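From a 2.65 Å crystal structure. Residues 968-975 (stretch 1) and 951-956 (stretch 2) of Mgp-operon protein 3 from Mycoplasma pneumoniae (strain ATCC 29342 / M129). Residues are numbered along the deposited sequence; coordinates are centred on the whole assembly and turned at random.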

# COMPACT_ATOMS: atom_id res chain seq x y z
N GLN A 968 15.99 40.09 -5.53
CA GLN A 968 17.32 40.66 -5.71
C GLN A 968 18.35 39.62 -6.14
O GLN A 968 19.05 39.83 -7.13
CB GLN A 968 17.79 41.31 -4.41
CG GLN A 968 17.52 42.80 -4.34
CD GLN A 968 18.80 43.55 -4.10
OE1 GLN A 968 19.34 44.21 -4.99
NE2 GLN A 968 19.32 43.44 -2.88
N LEU A 969 18.45 38.50 -5.38
CA LEU A 969 19.38 37.41 -5.64
C LEU A 969 18.92 36.52 -6.78
O LEU A 969 19.78 36.03 -7.51
CB LEU A 969 19.63 36.57 -4.37
CG LEU A 969 20.46 37.21 -3.26
CD1 LEU A 969 20.37 36.40 -1.99
CD2 LEU A 969 21.92 37.34 -3.66
N SER A 970 17.59 36.30 -6.92
CA SER A 970 17.03 35.47 -7.99
C SER A 970 17.32 36.08 -9.35
O SER A 970 17.72 35.34 -10.25
CB SER A 970 15.53 35.27 -7.81
OG SER A 970 15.25 34.55 -6.62
N GLU A 971 17.17 37.41 -9.49
CA GLU A 971 17.47 38.12 -10.74
C GLU A 971 18.99 38.11 -10.96
O GLU A 971 19.43 37.82 -12.07
CB GLU A 971 16.92 39.55 -10.72
CG GLU A 971 17.04 40.26 -12.06
CD GLU A 971 17.07 41.78 -12.00
OE1 GLU A 971 18.17 42.37 -12.10
OE2 GLU A 971 15.98 42.38 -11.86
N ASN A 972 19.77 38.41 -9.89
CA ASN A 972 21.24 38.46 -9.87
C ASN A 972 21.89 37.17 -10.38
O ASN A 972 22.81 37.22 -11.19
CB ASN A 972 21.73 38.79 -8.46
CG ASN A 972 23.22 38.96 -8.34
OD1 ASN A 972 23.77 40.02 -8.64
ND2 ASN A 972 23.89 37.91 -7.88
N VAL A 973 21.40 36.01 -9.89
CA VAL A 973 21.89 34.69 -10.27
C VAL A 973 21.42 34.32 -11.71
O VAL A 973 22.10 33.53 -12.38
CB VAL A 973 21.55 33.62 -9.19
CG1 VAL A 973 20.10 33.15 -9.28
CG2 VAL A 973 22.52 32.45 -9.24
N LYS A 974 20.31 34.92 -12.18
CA LYS A 974 19.73 34.70 -13.52
C LYS A 974 20.45 35.50 -14.61
O LYS A 974 21.01 34.89 -15.53
CB LYS A 974 18.22 35.00 -13.53
CG LYS A 974 17.35 33.75 -13.55
CD LYS A 974 15.87 34.10 -13.43
CE LYS A 974 15.33 33.79 -12.06
NZ LYS A 974 13.87 34.06 -11.95
N ARG A 975 20.43 36.86 -14.51
CA ARG A 975 21.02 37.77 -15.49
C ARG A 975 22.46 37.39 -15.89
O ARG A 975 23.43 37.65 -15.17
CB ARG A 975 20.89 39.26 -15.06
CG ARG A 975 21.48 39.64 -13.70
CD ARG A 975 21.41 41.13 -13.43
NE ARG A 975 22.48 41.87 -14.10
CZ ARG A 975 22.33 42.59 -15.20
NH1 ARG A 975 23.37 43.23 -15.73
NH2 ARG A 975 21.14 42.69 -15.79
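Stretch 2 (951-956) GKVDIY

Stretch 2 is an extended segment that packs against a helix from the same chain. Residues 952-956 form a strand that continues later in the chain. Gly951 precedes it with a positive phi of 85°, a value that favours glycine, and does not touch stretch 1. From Lys952 to Tyr956, phi runs from -66° to -123° and psi from 120° to 143°, as expected for a strand. Stretch 1 is helical from a point earlier in the chain, with backbone hydrogen bonds such as Val973 N to Leu969 O at 2.9 Å.

The strand runs nearly antiparallel to the helix. The angle between their N-to-C directions is 155°, and the axes approach to 6.6 Å. The backbones come close at Ser970 and Asp954, whose CA atoms are 4.8 Å apart. Further along the helix, the CA atoms of Lys974 and Val953 are 6.3 Å apart. The contact is modest, burying 364 Å² over both sides.

The small side chain of Ser970 lies at the close approach. Its chi1 is -64° (m). Ile955 N donates a hydrogen bond to Ser970 OG at 2.8 Å, with an N-H...O angle of 161°. The strand backbone is thus tied directly to a helix side chain. Ile955 O is also near Ser970 OG, at 3.2 Å, but the angle is too poor for a hydrogen bond.

Ile955 points its CA-to-CB bond toward the helix and has the largest covered area of the strand residues. Its CG1 lies 4.0 Å from Leu969 CB and 4.1 Å from Val973 CG1. These contacts join residues one helical turn apart on the same side of the helix. Val973 also reaches Val953: Val973 CG1 is 4.0 Å from Val953 CB and 3.4 Å from Val953 O.

The second polar link comes from Lys974. Its CA-to-CB bond points sideways, but the end of the side chain comes nearer the strand. Asp954 behaves similarly: its CA-to-CB bond points away, yet its carboxylate comes nearer the helix. Lys974 NZ and Asp954 OD1 meet at 2.9 Å in a hydrogen-bonded salt bridge. On the way, Lys974 CE passes 3.3 Å from Val953 O. Lys952 is close by, and its NZ is 4.1 Å from Lys974 NZ. This places two like charges together, but Lys952 NZ is hydrogen-bonded elsewhere in the structure.

Gln968, Glu971, Asn972 and Arg975 make no contact with the strand. Tyr956 makes none with the helix.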

# COMPACT_ATOMS: atom_id res chain seq x y z
N GLY A 951 19.57 26.61 -16.92
CA GLY A 951 18.53 26.30 -15.95
C GLY A 951 18.21 27.51 -15.11
O GLY A 951 19.11 28.08 -14.48
N LYS A 952 16.93 27.95 -15.12
CA LYS A 952 16.46 29.12 -14.37
C LYS A 952 16.55 28.85 -12.86
O LYS A 952 15.96 27.88 -12.37
CB LYS A 952 15.03 29.49 -14.81
CG LYS A 952 14.45 30.71 -14.11
CD LYS A 952 12.93 30.77 -14.22
CE LYS A 952 12.30 31.22 -12.93
NZ LYS A 952 10.84 31.46 -13.08
N VAL A 953 17.33 29.68 -12.14
CA VAL A 953 17.55 29.52 -10.70
C VAL A 953 16.84 30.61 -9.88
O VAL A 953 17.05 31.79 -10.11
CB VAL A 953 19.06 29.41 -10.33
CG1 VAL A 953 19.25 29.20 -8.83
CG2 VAL A 953 19.74 28.29 -11.11
N ASP A 954 16.00 30.17 -8.93
CA ASP A 954 15.25 31.03 -8.01
C ASP A 954 15.81 30.85 -6.59
O ASP A 954 16.03 29.72 -6.16
CB ASP A 954 13.75 30.65 -8.02
CG ASP A 954 12.86 31.38 -9.02
OD1 ASP A 954 13.37 32.23 -9.79
OD2 ASP A 954 11.63 31.12 -9.02
N ILE A 955 16.06 31.97 -5.89
CA ILE A 955 16.56 31.95 -4.51
C ILE A 955 15.41 32.26 -3.55
O ILE A 955 14.66 33.22 -3.75
CB ILE A 955 17.77 32.92 -4.30
CG1 ILE A 955 18.89 32.73 -5.38
CG2 ILE A 955 18.33 32.84 -2.87
CD1 ILE A 955 19.64 31.32 -5.45
N TYR A 956 15.28 31.44 -2.50
CA TYR A 956 14.27 31.58 -1.47
C TYR A 956 14.91 31.69 -0.08
O TYR A 956 15.92 31.04 0.18
CB TYR A 956 13.31 30.38 -1.51
CG TYR A 956 12.36 30.37 -2.70
CD1 TYR A 956 12.78 29.93 -3.95
CD2 TYR A 956 11.02 30.74 -2.55
CE1 TYR A 956 11.91 29.89 -5.03
CE2 TYR A 956 10.14 30.70 -3.63
CZ TYR A 956 10.59 30.27 -4.87
OH TYR A 956 9.72 30.20 -5.95